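Local coordinates for putative transcriptional regulator (Streptomyces coelicolor A3, PDB 2RA5), which probably acts as a DNA-binding transcriptional regulator of the GntR family, with a UTRA domain that here holds a tartrate molecule, at residues A[202-215]-A[227-239]. Residues are numbered along the deposited sequence; the frame is centred on the assembly and turned at random.
Sequences LGEDAGAPLLTMER and FGTHTYRPSRYSF. With SRT (S,R meso-tartaric acid), chain B.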
loop_
_atom_site.group_PDB
_atom_site.type_symbol
_atom_site.label_atom_id
_atom_site.label_comp_id
_atom_site.label_asym_id
_atom_site.label_seq_id
_atom_site.Cartn_x
_atom_site.Cartn_y
_atom_site.Cartn_z
ATOM N N LEU A 202 19.874 -4.159 2.315
ATOM C CA LEU A 202 19.002 -3.635 3.363
ATOM C C LEU A 202 19.319 -4.180 4.760
ATOM O O LEU A 202 18.875 -3.617 5.757
ATOM C CB LEU A 202 17.527 -3.876 3.002
ATOM C CG LEU A 202 16.886 -2.997 1.917
ATOM C CD1 LEU A 202 15.500 -3.518 1.517
ATOM C CD2 LEU A 202 16.821 -1.532 2.358
ATOM N N GLY A 203 20.085 -5.267 4.829
ATOM C CA GLY A 203 20.476 -5.854 6.103
ATOM C C GLY A 203 19.526 -6.951 6.542
ATOM O O GLY A 203 19.195 -7.078 7.725
ATOM N N GLU A 204 19.089 -7.751 5.579
ATOM C CA GLU A 204 18.060 -8.752 5.819
ATOM C C GLU A 204 18.417 -10.084 5.160
ATOM O O GLU A 204 19.157 -10.127 4.172
ATOM C CB GLU A 204 16.728 -8.249 5.264
ATOM C CG GLU A 204 15.497 -8.760 5.995
ATOM C CD GLU A 204 14.788 -7.675 6.789
ATOM O OE1 GLU A 204 13.537 -7.666 6.767
ATOM O OE2 GLU A 204 15.470 -6.832 7.417
ATOM N N ASP A 205 17.882 -11.173 5.700
ATOM C CA ASP A 205 18.140 -12.500 5.140
ATOM C C ASP A 205 17.381 -12.716 3.844
ATOM O O ASP A 205 16.222 -12.328 3.722
ATOM C CB ASP A 205 17.741 -13.597 6.125
ATOM C CG ASP A 205 18.331 -13.385 7.499
ATOM O OD1 ASP A 205 19.362 -12.685 7.613
ATOM O OD2 ASP A 205 17.762 -13.917 8.471
ATOM N N ALA A 206 18.036 -13.348 2.877
ATOM C CA ALA A 206 17.375 -13.704 1.629
ATOM C C ALA A 206 16.109 -14.513 1.924
ATOM O O ALA A 206 16.157 -15.512 2.647
ATOM C CB ALA A 206 18.322 -14.485 0.734
ATOM N N GLY A 207 14.981 -14.063 1.378
ATOM C CA GLY A 207 13.700 -14.721 1.588
ATOM C C GLY A 207 12.791 -13.969 2.546
ATOM O O GLY A 207 11.579 -14.210 2.591
ATOM N N ALA A 208 13.378 -13.061 3.322
ATOM C CA ALA A 208 12.621 -12.281 4.291
ATOM C C ALA A 208 11.691 -11.328 3.559
ATOM O O ALA A 208 12.105 -10.652 2.616
ATOM C CB ALA A 208 13.558 -11.517 5.224
ATOM N N PRO A 209 10.425 -11.277 3.991
ATOM C CA PRO A 209 9.377 -10.474 3.360
ATOM C C PRO A 209 9.800 -9.014 3.190
ATOM O O PRO A 209 10.306 -8.399 4.133
ATOM C CB PRO A 209 8.228 -10.571 4.368
ATOM C CG PRO A 209 8.914 -10.893 5.663
ATOM C CD PRO A 209 9.933 -11.887 5.233
ATOM N N LEU A 210 9.599 -8.467 1.994
ATOM C CA LEU A 210 9.834 -7.046 1.769
ATOM C C LEU A 210 8.569 -6.376 1.268
ATOM O O LEU A 210 7.740 -7.004 0.594
ATOM C CB LEU A 210 10.957 -6.822 0.758
ATOM C CG LEU A 210 12.420 -7.105 1.113
ATOM C CD1 LEU A 210 13.305 -6.482 0.044
ATOM C CD2 LEU A 210 12.813 -6.584 2.483
ATOM N N LEU A 211 8.423 -5.098 1.594
ATOM C CA LEU A 211 7.321 -4.318 1.061
ATOM C C LEU A 211 7.796 -3.773 -0.276
ATOM O O LEU A 211 8.899 -3.243 -0.384
ATOM C CB LEU A 211 6.954 -3.187 2.024
ATOM C CG LEU A 211 5.633 -2.412 1.872
ATOM C CD1 LEU A 211 4.426 -3.340 1.764
ATOM C CD2 LEU A 211 5.469 -1.464 3.047
ATOM N N THR A 212 6.990 -3.937 -1.309
ATOM C CA THR A 212 7.391 -3.420 -2.603
ATOM C C THR A 212 6.416 -2.385 -3.129
ATOM O O THR A 212 5.215 -2.432 -2.857
ATOM C CB THR A 212 7.523 -4.531 -3.659
ATOM O OG1 THR A 212 6.220 -5.026 -3.986
ATOM C CG2 THR A 212 8.426 -5.667 -3.167
HETATM N N MSE A 213 6.942 -1.451 -3.901
HETATM C CA MSE A 213 6.070 -0.579 -4.648
HETATM C C MSE A 213 6.649 -0.137 -6.006
HETATM O O MSE A 213 7.863 0.037 -6.186
HETATM C CB MSE A 213 5.644 0.582 -3.766
HETATM C CG MSE A 213 6.410 1.844 -3.944
HETATM SE SE MSE A 213 5.253 3.189 -4.724
HETATM C CE MSE A 213 6.314 4.764 -4.267
ATOM N N GLU A 214 5.762 -0.020 -6.980
ATOM C CA GLU A 214 6.137 0.453 -8.306
ATOM C C GLU A 214 5.300 1.674 -8.621
ATOM O O GLU A 214 4.105 1.702 -8.340
ATOM C CB GLU A 214 5.904 -0.626 -9.360
ATOM C CG GLU A 214 6.983 -1.690 -9.442
ATOM C CD GLU A 214 6.625 -2.781 -10.439
ATOM O OE1 GLU A 214 5.893 -2.488 -11.410
ATOM O OE2 GLU A 214 7.061 -3.935 -10.245
ATOM N N ARG A 215 5.934 2.692 -9.188
ATOM C CA ARG A 215 5.232 3.926 -9.470
ATOM C C ARG A 215 5.651 4.511 -10.821
ATOM O O ARG A 215 6.835 4.503 -11.163
ATOM C CB ARG A 215 5.509 4.915 -8.334
ATOM C CG ARG A 215 5.064 6.339 -8.574
ATOM C CD ARG A 215 5.681 7.264 -7.541
ATOM N NE ARG A 215 7.149 7.340 -7.614
ATOM C CZ ARG A 215 7.925 7.776 -6.620
ATOM N NH1 ARG A 215 9.249 7.820 -6.762
ATOM N NH2 ARG A 215 7.381 8.168 -5.472
ATOM N N PHE A 227 9.933 6.560 -13.495
ATOM C CA PHE A 227 9.474 5.241 -13.098
ATOM C C PHE A 227 10.314 4.738 -11.928
ATOM O O PHE A 227 11.542 4.708 -11.990
ATOM C CB PHE A 227 9.621 4.266 -14.245
ATOM C CG PHE A 227 9.279 2.844 -13.879
ATOM C CD1 PHE A 227 7.995 2.513 -13.464
ATOM C CD2 PHE A 227 10.232 1.833 -13.961
ATOM C CE1 PHE A 227 7.657 1.196 -13.140
ATOM C CE2 PHE A 227 9.902 0.507 -13.632
ATOM C CZ PHE A 227 8.612 0.191 -13.227
ATOM N N GLY A 228 9.653 4.317 -10.865
ATOM C CA GLY A 228 10.366 3.872 -9.690
ATOM C C GLY A 228 9.981 2.463 -9.317
ATOM O O GLY A 228 8.835 2.038 -9.456
ATOM N N THR A 229 10.970 1.727 -8.844
ATOM C CA THR A 229 10.752 0.369 -8.385
ATOM C C THR A 229 11.469 0.258 -7.035
ATOM O O THR A 229 12.695 0.345 -6.953
ATOM C CB THR A 229 11.210 -0.673 -9.465
ATOM O OG1 THR A 229 10.652 -1.958 -9.184
ATOM C CG2 THR A 229 12.747 -0.756 -9.606
ATOM N N HIS A 230 10.684 0.111 -5.972
ATOM C CA HIS A 230 11.204 0.259 -4.620
ATOM C C HIS A 230 10.934 -0.937 -3.726
ATOM O O HIS A 230 9.948 -1.647 -3.904
ATOM C CB HIS A 230 10.587 1.491 -3.968
ATOM C CG HIS A 230 10.660 2.723 -4.802
ATOM N ND1 HIS A 230 9.584 3.549 -5.007
ATOM C CD2 HIS A 230 11.694 3.281 -5.490
ATOM C CE1 HIS A 230 9.936 4.565 -5.772
ATOM N NE2 HIS A 230 11.225 4.420 -6.073
ATOM N N THR A 231 11.825 -1.129 -2.753
ATOM C CA THR A 231 11.682 -2.128 -1.689
ATOM C C THR A 231 11.795 -1.473 -0.312
ATOM O O THR A 231 12.578 -0.535 -0.106
ATOM C CB THR A 231 12.769 -3.199 -1.774
ATOM O OG1 THR A 231 14.010 -2.573 -2.135
ATOM C CG2 THR A 231 12.410 -4.244 -2.805
ATOM N N TYR A 232 11.013 -1.976 0.632
ATOM C CA TYR A 232 11.019 -1.436 1.987
ATOM C C TYR A 232 11.075 -2.551 3.013
ATOM O O TYR A 232 10.336 -3.540 2.895
ATOM C CB TYR A 232 9.751 -0.633 2.241
ATOM C CG TYR A 232 9.439 0.392 1.189
ATOM C CD1 TYR A 232 8.744 0.043 0.040
ATOM C CD2 TYR A 232 9.828 1.719 1.349
ATOM C CE1 TYR A 232 8.454 0.988 -0.928
ATOM C CE2 TYR A 232 9.545 2.666 0.390
ATOM C CZ TYR A 232 8.858 2.302 -0.750
ATOM O OH TYR A 232 8.572 3.258 -1.710
ATOM N N ARG A 233 11.934 -2.380 4.019
ATOM C CA ARG A 233 11.966 -3.280 5.184
ATOM C C ARG A 233 10.688 -3.117 6.005
ATOM O O ARG A 233 10.488 -2.061 6.620
ATOM C CB ARG A 233 13.169 -2.962 6.071
ATOM C CG ARG A 233 14.506 -2.979 5.350
ATOM C CD ARG A 233 15.637 -2.812 6.341
ATOM N NE ARG A 233 15.654 -3.890 7.323
ATOM C CZ ARG A 233 16.236 -3.805 8.513
ATOM N NH1 ARG A 233 16.202 -4.844 9.336
ATOM N NH2 ARG A 233 16.850 -2.687 8.879
ATOM N N PRO A 234 9.806 -4.141 5.993
ATOM C CA PRO A 234 8.477 -4.041 6.624
ATOM C C PRO A 234 8.513 -3.737 8.125
ATOM O O PRO A 234 7.557 -3.175 8.653
ATOM C CB PRO A 234 7.836 -5.419 6.348
ATOM C CG PRO A 234 8.988 -6.306 5.942
ATOM C CD PRO A 234 9.936 -5.391 5.224
ATOM N N SER A 235 9.606 -4.089 8.793
ATOM C CA SER A 235 9.775 -3.793 10.213
ATOM C C SER A 235 10.158 -2.334 10.411
ATOM O O SER A 235 10.215 -1.849 11.538
ATOM C CB SER A 235 10.873 -4.679 10.814
ATOM O OG SER A 235 12.155 -4.265 10.353
ATOM N N ARG A 236 10.428 -1.627 9.322
ATOM C CA ARG A 236 10.985 -0.282 9.432
ATOM C C ARG A 236 10.112 0.776 8.750
ATOM O O ARG A 236 10.303 1.985 8.923
ATOM C CB ARG A 236 12.403 -0.283 8.855
ATOM C CG ARG A 236 13.508 -0.475 9.885
ATOM C CD ARG A 236 14.110 0.882 10.219
ATOM N NE ARG A 236 14.577 0.980 11.600
ATOM C CZ ARG A 236 13.790 1.253 12.637
ATOM N NH1 ARG A 236 12.490 1.446 12.451
ATOM N NH2 ARG A 236 14.300 1.333 13.860
ATOM N N TYR A 237 9.143 0.313 7.972
ATOM C CA TYR A 237 8.349 1.221 7.148
ATOM C C TYR A 237 6.963 0.660 6.842
ATOM O O TYR A 237 6.794 -0.556 6.712
ATOM C CB TYR A 237 9.081 1.507 5.824
ATOM C CG TYR A 237 8.368 2.517 4.961
ATOM C CD1 TYR A 237 8.604 3.878 5.120
ATOM C CD2 TYR A 237 7.439 2.116 3.994
ATOM C CE1 TYR A 237 7.944 4.822 4.336
ATOM C CE2 TYR A 237 6.766 3.059 3.198
ATOM C CZ TYR A 237 7.026 4.410 3.378
ATOM O OH TYR A 237 6.375 5.356 2.614
ATOM N N SER A 238 5.977 1.549 6.722
ATOM C CA SER A 238 4.683 1.178 6.132
ATOM C C SER A 238 3.984 2.369 5.469
ATOM O O SER A 238 4.284 3.533 5.760
ATOM C CB SER A 238 3.768 0.489 7.158
ATOM O OG SER A 238 3.418 1.371 8.207
ATOM N N PHE A 239 3.068 2.082 4.555
ATOM C CA PHE A 239 2.368 3.158 3.861
ATOM C C PHE A 239 1.197 3.603 4.703
ATOM O O PHE A 239 0.286 2.834 4.981
ATOM C CB PHE A 239 1.918 2.723 2.466
ATOM C CG PHE A 239 3.057 2.478 1.517
ATOM C CD1 PHE A 239 3.643 3.535 0.837
ATOM C CD2 PHE A 239 3.558 1.196 1.319
ATOM C CE1 PHE A 239 4.705 3.328 -0.030
ATOM C CE2 PHE A 239 4.630 0.979 0.445
ATOM C CZ PHE A 239 5.201 2.052 -0.230
HETATM O O1 SRT B . 11.450 8.854 -5.264
HETATM O O11 SRT B . 10.298 8.122 -3.508
HETATM C C1 SRT B . 11.078 8.958 -4.060
HETATM C C2 SRT B . 11.619 10.107 -3.228
HETATM O O2 SRT B . 12.421 10.969 -4.043
HETATM C C3 SRT B . 10.500 10.872 -2.491
HETATM O O3 SRT B . 10.988 11.589 -1.348
HETATM C C4 SRT B . 9.833 11.864 -3.392
HETATM O O4 SRT B . 10.243 13.064 -3.430
HETATM O O41 SRT B . 8.883 11.405 -4.060
#
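R233 grips E204 side-on. NE and NH1 both donate to the single oxygen OE2, with R233 NH1 2.9 Å from E204 OE2. The carboxylate stands nearly upright to the guanidinium, the planes 83° apart. The stem of R233 slides past L202 in the opposite direction, CG 3.9 Å from L202 CB; the bend at chi3 (61°) then turns the guanidinium to E204. R233 NH2 forms a salt bridge with E145 and a hydrogen bond to the P146 carbonyl. With an alanine here, E204 would probably lose the arginine that grips OE2, E145 would be left with its salt bridge to R236, and L202 would be uncovered.

Strands 209-215 and 227-232 run antiparallel, with hydrogen-bonded pairs L211-Y232, M213-H230 and R215-G228. On the face of these pairs, L211 sends CD2 to F239 CE2 at 3.7 Å. Selenomethionine M213 lies beside H230, pointing the same way, and its CE meets the ring edge 3.6 Å from ND1. M213 CG meets the edge of the Y232 ring, 3.4 Å from OH. H230 CE1 sits over one guanidinium face of R215, 3.5 Å from NH1. That NH1 donates near the guanidinium plane to tartrate O1 at 2.9 Å. H230 NE2 is hydrogen-bonded to N152.

The arrangement is an antiparallel beta hairpin in the central sheet of the UTRA domain, where R215 joins R138 and L171 in the meso-tartrate pocket.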